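Local coordinates for protein c-di-GMP synthase (PDB 6WT9) that synthesises the cyclic dinucleotide 3',3'-c-di-GMP from two GTP molecules as the second messenger of a bacterial CBASS antiphage defence system, at residues A[176-181]-A[185-190]; A[239-244]-A[278-283]; A[247-252]-A[293-298]. One frame throughout, in Å; residues are numbered along the deposited sequence.

Contact 1: residues A[176-181]-A[185-190]; sequences IKITNK and RDVDIV
Lys177 reaches over the neighbouring strand to two aspartates, Asp188 directly opposite and Asp186 two residues earlier, and the three form a salt-bridge network. Lys177 CB lies 3.7 Å from Asp188 OD1. With CG anti to the backbone N (chi1 -174°), the chain runs out over strand 185-190, and Lys177 CG comes within 3.2 Å of Asp188 OD1. Lys177 CD stays 3.7 Å from Asp188 OD1, while Lys177 CE shifts its company to Asp186 OD2, at 3.6 Å. A bend at chi4 (62°) then turns Lys177 NZ back to Asp188 OD1, 3.0 Å away, where it takes the syn lone pair. The second bridge, between Lys177 NZ and Asp186 OD2, is long at 3.8 Å. Residues 176-180 and 185-190 make an antiparallel beta hairpin in the sheet of the nucleotidyltransferase domain, the second strand also pairing with the parallel strand 98-104. Ile176-Ile189, Ile178-Val187 and Asn180-Arg185 are hydrogen-bonded pairs, the last with one weak bond. Thr179 and Asp186 share the face of Lys177: Thr179 OG1 gives a 2.7 Å hydrogen bond to Asp186 OD1 from 36° above the carboxylate plane. On the other face Ile178 and Val187 lie side by side, with Ile178 CG1 3.9 Å from Val187 CB, and helix 147-164 packs over Ile176 and Ile189.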
# COMPACT_ATOMS: atom_id res chain seq x y z
N ILE A 176 -11.83 -0.20 -13.65
CA ILE A 176 -11.39 0.40 -14.91
C ILE A 176 -10.01 0.98 -14.69
O ILE A 176 -9.77 1.68 -13.70
CB ILE A 176 -12.37 1.49 -15.39
CG1 ILE A 176 -13.80 0.94 -15.45
CG2 ILE A 176 -11.95 2.04 -16.74
CD1 ILE A 176 -14.83 1.98 -15.84
N LYS A 177 -9.08 0.70 -15.60
CA LYS A 177 -7.71 1.18 -15.51
C LYS A 177 -7.43 2.12 -16.66
O LYS A 177 -7.61 1.75 -17.83
CB LYS A 177 -6.71 0.02 -15.51
CG LYS A 177 -5.27 0.45 -15.26
CD LYS A 177 -4.35 -0.75 -15.12
CE LYS A 177 -2.97 -0.32 -14.64
NZ LYS A 177 -3.03 0.31 -13.29
N ILE A 178 -7.01 3.35 -16.35
CA ILE A 178 -6.68 4.34 -17.36
C ILE A 178 -5.22 4.73 -17.21
O ILE A 178 -4.59 4.51 -16.17
CB ILE A 178 -7.58 5.59 -17.26
CG1 ILE A 178 -7.31 6.38 -15.98
CG2 ILE A 178 -9.05 5.20 -17.35
CD1 ILE A 178 -6.39 7.59 -16.17
N THR A 179 -4.68 5.31 -18.28
CA THR A 179 -3.32 5.82 -18.30
C THR A 179 -3.36 7.27 -18.77
O THR A 179 -3.79 7.54 -19.90
CB THR A 179 -2.42 4.99 -19.21
OG1 THR A 179 -2.30 3.66 -18.68
CG2 THR A 179 -1.03 5.61 -19.31
N ASN A 180 -2.93 8.18 -17.91
CA ASN A 180 -2.75 9.58 -18.29
C ASN A 180 -1.40 9.68 -18.99
O ASN A 180 -0.35 9.75 -18.35
CB ASN A 180 -2.82 10.48 -17.07
CG ASN A 180 -2.90 11.96 -17.43
OD1 ASN A 180 -2.22 12.43 -18.33
ND2 ASN A 180 -3.75 12.70 -16.71
N LYS A 181 -1.42 9.66 -20.33
CA LYS A 181 -0.17 9.66 -21.08
C LYS A 181 0.59 10.97 -20.92
O LYS A 181 1.82 10.99 -21.06
CB LYS A 181 -0.45 9.39 -22.56
CG LYS A 181 -1.15 8.07 -22.83
CD LYS A 181 -1.02 7.65 -24.29
CE LYS A 181 -1.54 8.73 -25.23
NZ LYS A 181 -1.42 8.31 -26.66
N ARG A 185 0.99 8.42 -15.50
CA ARG A 185 0.47 7.83 -14.27
C ARG A 185 -0.76 6.99 -14.58
O ARG A 185 -1.50 7.27 -15.53
CB ARG A 185 0.11 8.91 -13.24
CG ARG A 185 1.27 9.80 -12.82
CD ARG A 185 2.36 9.01 -12.13
NE ARG A 185 3.37 9.88 -11.53
CZ ARG A 185 4.43 10.35 -12.17
NH1 ARG A 185 4.64 10.03 -13.44
NH2 ARG A 185 5.29 11.14 -11.54
N ASP A 186 -0.98 5.96 -13.77
CA ASP A 186 -2.12 5.08 -13.91
C ASP A 186 -3.11 5.31 -12.77
O ASP A 186 -2.73 5.64 -11.65
CB ASP A 186 -1.70 3.61 -13.92
CG ASP A 186 -1.06 3.20 -15.24
OD1 ASP A 186 -1.24 3.92 -16.24
OD2 ASP A 186 -0.38 2.15 -15.27
N VAL A 187 -4.39 5.15 -13.09
CA VAL A 187 -5.47 5.28 -12.12
C VAL A 187 -6.44 4.13 -12.32
O VAL A 187 -6.87 3.86 -13.46
CB VAL A 187 -6.21 6.63 -12.24
CG1 VAL A 187 -7.36 6.71 -11.24
CG2 VAL A 187 -5.25 7.80 -12.05
N ASP A 188 -6.79 3.44 -11.24
CA ASP A 188 -7.84 2.43 -11.26
C ASP A 188 -9.12 3.02 -10.69
O ASP A 188 -9.08 3.76 -9.70
CB ASP A 188 -7.43 1.19 -10.47
CG ASP A 188 -6.29 0.43 -11.12
OD1 ASP A 188 -5.72 0.94 -12.11
OD2 ASP A 188 -5.96 -0.68 -10.65
N ILE A 189 -10.25 2.70 -11.31
CA ILE A 189 -11.54 3.26 -10.95
C ILE A 189 -12.45 2.11 -10.53
O ILE A 189 -12.70 1.20 -11.32
CB ILE A 189 -12.17 4.07 -12.10
CG1 ILE A 189 -11.30 5.28 -12.45
CG2 ILE A 189 -13.58 4.51 -11.74
CD1 ILE A 189 -10.24 5.02 -13.51
N VAL A 190 -12.95 2.17 -9.30
CA VAL A 190 -13.74 1.09 -8.71
C VAL A 190 -15.13 1.62 -8.39
O VAL A 190 -15.27 2.71 -7.81
CB VAL A 190 -13.06 0.53 -7.45
CG1 VAL A 190 -13.90 -0.58 -6.84
CG2 VAL A 190 -11.67 0.02 -7.78

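Contact 2: residues A[239-244]-A[278-283]; sequences SSETKG and IEKNKY
Glu241, in the last turn of helix 228-241, and Thr242, the first residue to leave it, meet Lys280 and Tyr283 of the loop that leads from helix 268-276 to helix 291-304. The helix closes in a Schellman motif: Lys243, with its positive phi of 55°, is the C-prime residue, Gly244 N bonds to Ser239 O at 2.7 Å, and Lys243 N makes a weak bond to Ser240 O. The turn delivers the chain to Gly244, the N-cap of helix 245-259.

The charged part of the contact is one salt bridge, in which Lys280 NZ donates to Glu241 OE1. At 2.5 Å between Lys280 NZ and Glu241 OE1 the modelled bond is very short, so its exact length is doubtful. The two side chains cross at about a right angle; Glu241 runs out extended, whereas Lys280 folds at chi3 (46°), which brings its CE as well as NZ beside the same carboxylate oxygen.

The apolar part lies deeper, where the methyl of Thr242 packs against one corner of the Tyr283 ring. Thr242 OG1 sits between the backbone N and the carbonyl carbon (chi1 65°), a setting that hands OG1 back to its own chain, where it bonds to Arg238 O, and turns CG2 across to the tyrosine. Tyr283 is also packed on Arg245 and Ile294, which places the loop against helices 245-259 and 291-304. Thr242 CG2 is 3.6 Å from Tyr283 CE2 and 3.9 Å from Tyr283 OH.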
# COMPACT_ATOMS: atom_id res chain seq x y z
N SER A 239 0.90 5.34 12.93
CA SER A 239 2.17 5.87 12.48
C SER A 239 2.43 7.25 13.06
O SER A 239 3.57 7.59 13.38
CB SER A 239 2.21 5.91 10.95
OG SER A 239 3.46 6.39 10.50
N SER A 240 1.37 8.05 13.21
CA SER A 240 1.52 9.35 13.85
C SER A 240 1.91 9.20 15.32
O SER A 240 2.72 9.98 15.83
CB SER A 240 0.21 10.14 13.72
OG SER A 240 0.37 11.47 14.20
N GLU A 241 1.36 8.19 16.00
CA GLU A 241 1.72 7.94 17.40
C GLU A 241 3.19 7.56 17.54
O GLU A 241 3.81 7.83 18.57
CB GLU A 241 0.86 6.84 18.00
CG GLU A 241 -0.64 7.05 17.89
CD GLU A 241 -1.43 5.87 18.42
OE1 GLU A 241 -1.35 5.60 19.63
OE2 GLU A 241 -2.11 5.20 17.61
N THR A 242 3.76 6.92 16.52
CA THR A 242 5.13 6.44 16.57
C THR A 242 6.07 7.28 15.70
O THR A 242 7.18 6.83 15.40
CB THR A 242 5.19 4.97 16.15
OG1 THR A 242 4.81 4.85 14.77
CG2 THR A 242 4.25 4.15 17.00
N LYS A 243 5.64 8.48 15.31
CA LYS A 243 6.46 9.40 14.53
C LYS A 243 6.98 8.75 13.25
O LYS A 243 8.16 8.86 12.90
CB LYS A 243 7.61 9.96 15.36
CG LYS A 243 7.18 10.83 16.54
CD LYS A 243 7.05 10.02 17.82
CE LYS A 243 6.86 10.93 19.03
NZ LYS A 243 6.85 10.15 20.30
N GLY A 244 6.08 8.07 12.54
CA GLY A 244 6.39 7.50 11.25
C GLY A 244 7.02 6.13 11.26
O GLY A 244 7.30 5.59 10.19
N ILE A 278 2.23 -5.21 15.66
CA ILE A 278 3.32 -5.01 16.61
C ILE A 278 2.92 -3.97 17.64
O ILE A 278 2.45 -2.88 17.29
CB ILE A 278 4.61 -4.60 15.88
CG1 ILE A 278 4.99 -5.66 14.84
CG2 ILE A 278 5.74 -4.38 16.88
CD1 ILE A 278 6.17 -5.26 13.98
N GLU A 279 3.10 -4.30 18.92
CA GLU A 279 2.74 -3.38 19.99
C GLU A 279 3.62 -2.13 19.94
O GLU A 279 4.82 -2.20 19.69
CB GLU A 279 2.87 -4.07 21.34
CG GLU A 279 1.92 -5.24 21.52
CD GLU A 279 2.09 -5.95 22.86
OE1 GLU A 279 2.97 -5.54 23.64
OE2 GLU A 279 1.34 -6.91 23.12
N LYS A 280 3.00 -0.98 20.20
CA LYS A 280 3.70 0.30 20.09
C LYS A 280 4.89 0.37 21.04
O LYS A 280 5.95 0.89 20.67
CB LYS A 280 2.74 1.45 20.37
CG LYS A 280 1.62 1.62 19.36
CD LYS A 280 0.47 2.42 19.96
CE LYS A 280 0.99 3.66 20.68
NZ LYS A 280 -0.11 4.38 21.39
N ASN A 281 4.73 -0.15 22.26
CA ASN A 281 5.78 -0.04 23.27
C ASN A 281 7.05 -0.81 22.90
O ASN A 281 8.07 -0.62 23.57
CB ASN A 281 5.26 -0.53 24.62
CG ASN A 281 4.79 -1.97 24.58
OD1 ASN A 281 5.59 -2.90 24.70
ND2 ASN A 281 3.49 -2.16 24.40
N LYS A 282 7.01 -1.65 21.87
CA LYS A 282 8.21 -2.38 21.48
C LYS A 282 9.13 -1.57 20.56
O LYS A 282 10.32 -1.87 20.50
CB LYS A 282 7.83 -3.69 20.79
CG LYS A 282 7.21 -4.72 21.72
CD LYS A 282 7.08 -6.06 21.03
CE LYS A 282 6.58 -7.13 21.98
NZ LYS A 282 5.21 -6.84 22.48
N TYR A 283 8.60 -0.57 19.86
CA TYR A 283 9.42 0.21 18.95
C TYR A 283 9.20 1.72 19.09
O TYR A 283 9.50 2.47 18.16
CB TYR A 283 9.18 -0.21 17.49
CG TYR A 283 7.78 0.01 16.96
CD1 TYR A 283 6.77 -0.92 17.20
CD2 TYR A 283 7.47 1.14 16.21
CE1 TYR A 283 5.49 -0.72 16.71
CE2 TYR A 283 6.19 1.34 15.72
CZ TYR A 283 5.20 0.41 15.97
OH TYR A 283 3.93 0.61 15.49

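Contact 3: residues A[247-252]-A[293-298]; sequences KKMIRF and PILYEQ
Met249, a selenomethionine in this crystal, and Phe252 receive the branched end of Leu295 between them. Within residues 247-252, Met249 is the first to touch residues 293-298. Its CB lies 3.8 Å from Leu295 CD2, and its CG rests 3.9 Å from Leu295 CG. Further out the selenium comes within 3.7 Å of Leu295 CD2, so the leucine is followed along three successive atoms of the Met249 chain. The bend at chi3 (-63°) then carries the terminal methyl CE away from Leu295. Ile294 CG2 makes a looser contact, 4.5 Å from Met249 SE, roughly at right angles to the approach of Leu295 CD2.

One turn later Phe252 brings in its ring. With CG anti to the backbone N (chi1 -180°), the ring is directed to the other branch of the leucine, and Phe252 CD2 stands 3.6 Å from Leu295 CD1. The methyl approaches the ring obliquely. The two methyls of Leu295 thus divide the work: CD2 serves the selenium, CD1 the ring, and both also lie close to Met249 CB.

This is helix-helix packing in the helical part of the protein, joining helix 245-259 to helix 291-304 by buried apolar contacts without a hydrogen bond. The short helical segments cross at -70° with 11.3 Å between their axes, a separation bridged entirely by side chains. Around them, Cys275 of helix 268-276 touches both Met249 and Leu295, while Phe252 is enclosed further by Ile45, Ala48 and Met49 of helix 40-49 and by Ile343 of helix 327-347.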
# COMPACT_ATOMS: atom_id res chain seq x y z
N LYS A 247 5.18 3.19 9.33
CA LYS A 247 5.28 3.23 7.88
C LYS A 247 6.67 2.83 7.40
O LYS A 247 6.79 2.22 6.33
CB LYS A 247 4.90 4.61 7.35
CG LYS A 247 3.45 4.99 7.62
CD LYS A 247 3.11 6.36 7.05
CE LYS A 247 1.71 6.78 7.44
NZ LYS A 247 1.33 8.08 6.82
N LYS A 248 7.71 3.15 8.16
CA LYS A 248 9.05 2.69 7.81
C LYS A 248 9.10 1.17 7.74
O LYS A 248 9.66 0.60 6.79
CB LYS A 248 10.08 3.21 8.82
CG LYS A 248 10.56 4.63 8.55
CD LYS A 248 11.71 4.99 9.48
CE LYS A 248 12.21 6.40 9.23
NZ LYS A 248 11.15 7.41 9.49
N MSE A 249 8.52 0.50 8.73
CA MSE A 249 8.51 -0.96 8.75
C MSE A 249 7.71 -1.53 7.59
O MSE A 249 8.13 -2.50 6.96
CB MSE A 249 7.93 -1.46 10.08
CG MSE A 249 8.85 -1.26 11.27
SE MSE A 249 8.21 -2.15 12.88
CE MSE A 249 6.55 -1.16 13.13
N ILE A 250 6.56 -0.92 7.30
CA ILE A 250 5.71 -1.39 6.20
C ILE A 250 6.45 -1.26 4.87
O ILE A 250 6.56 -2.23 4.11
CB ILE A 250 4.38 -0.61 6.18
CG1 ILE A 250 3.52 -1.00 7.38
CG2 ILE A 250 3.64 -0.87 4.88
CD1 ILE A 250 2.19 -0.25 7.45
N ARG A 251 6.97 -0.07 4.57
CA ARG A 251 7.70 0.14 3.32
C ARG A 251 8.93 -0.74 3.24
O ARG A 251 9.30 -1.20 2.15
CB ARG A 251 8.09 1.62 3.19
CG ARG A 251 6.91 2.58 3.18
CD ARG A 251 7.34 3.99 2.84
NE ARG A 251 8.08 4.63 3.93
CZ ARG A 251 7.61 5.62 4.68
NH1 ARG A 251 6.40 6.12 4.45
NH2 ARG A 251 8.37 6.13 5.65
N PHE A 252 9.58 -1.00 4.38
CA PHE A 252 10.76 -1.86 4.40
C PHE A 252 10.41 -3.28 3.96
O PHE A 252 11.05 -3.84 3.07
CB PHE A 252 11.36 -1.86 5.81
CG PHE A 252 12.59 -2.71 5.95
CD1 PHE A 252 13.82 -2.26 5.51
CD2 PHE A 252 12.51 -3.95 6.56
CE1 PHE A 252 14.95 -3.04 5.66
CE2 PHE A 252 13.64 -4.74 6.72
CZ PHE A 252 14.86 -4.28 6.26
N PRO A 293 15.63 -5.60 13.75
CA PRO A 293 15.47 -6.68 14.75
C PRO A 293 14.06 -6.80 15.29
O PRO A 293 13.64 -7.90 15.67
CB PRO A 293 16.46 -6.28 15.86
CG PRO A 293 17.44 -5.39 15.19
CD PRO A 293 16.67 -4.64 14.16
N ILE A 294 13.31 -5.69 15.33
CA ILE A 294 11.94 -5.74 15.81
C ILE A 294 11.04 -6.44 14.79
O ILE A 294 10.16 -7.22 15.16
CB ILE A 294 11.45 -4.31 16.13
CG1 ILE A 294 12.22 -3.77 17.33
CG2 ILE A 294 9.95 -4.29 16.38
CD1 ILE A 294 12.04 -2.30 17.55
N LEU A 295 11.26 -6.17 13.50
CA LEU A 295 10.53 -6.91 12.47
C LEU A 295 10.92 -8.38 12.48
O LEU A 295 10.07 -9.25 12.24
CB LEU A 295 10.80 -6.29 11.10
CG LEU A 295 10.09 -4.97 10.83
CD1 LEU A 295 10.54 -4.36 9.51
CD2 LEU A 295 8.58 -5.18 10.82
N TYR A 296 12.18 -8.68 12.77
CA TYR A 296 12.61 -10.07 12.86
C TYR A 296 11.88 -10.79 13.99
O TYR A 296 11.39 -11.91 13.82
CB TYR A 296 14.12 -10.15 13.06
CG TYR A 296 14.63 -11.55 13.32
CD1 TYR A 296 14.84 -12.43 12.26
CD2 TYR A 296 14.90 -11.99 14.60
CE1 TYR A 296 15.30 -13.71 12.48
CE2 TYR A 296 15.36 -13.27 14.84
CZ TYR A 296 15.55 -14.13 13.77
OH TYR A 296 16.01 -15.40 14.00
N GLU A 297 11.80 -10.16 15.17
CA GLU A 297 11.14 -10.79 16.30
C GLU A 297 9.66 -11.03 16.02
O GLU A 297 9.12 -12.09 16.37
CB GLU A 297 11.30 -9.92 17.56
CG GLU A 297 10.74 -10.58 18.81
CD GLU A 297 10.30 -9.57 19.85
OE1 GLU A 297 9.31 -9.85 20.56
OE2 GLU A 297 10.93 -8.50 19.96
N GLN A 298 8.99 -10.07 15.38
CA GLN A 298 7.59 -10.24 15.05
C GLN A 298 7.39 -11.38 14.05
O GLN A 298 6.54 -12.25 14.25
CB GLN A 298 7.01 -8.94 14.50
CG GLN A 298 5.65 -9.09 13.82
CD GLN A 298 4.50 -9.26 14.80
OE1 GLN A 298 4.70 -9.35 16.01
NE2 GLN A 298 3.28 -9.29 14.27

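In the fold
Contact 1 lies in the beta sheet of the nucleotidyltransferase domain, across the centre of the chain from the other two; its centre is about 34 Å from that of contact 2 and about 31 Å from that of contact 3. As a hairpin it relies on backbone hydrogen bonds, with a buried apolar face and a partly exposed charged one. Contacts 2 and 3 are close neighbours among helices, their centres about 11 Å apart. Contact 3 is buried and wholly apolar, whereas contact 2, only partly buried, adds an ion pair at its outer side. Tyr283 joins these two, Tyr283 CZ lying 3.5 Å from Met249 CE, and helices 228-241 and 245-259 are consecutive.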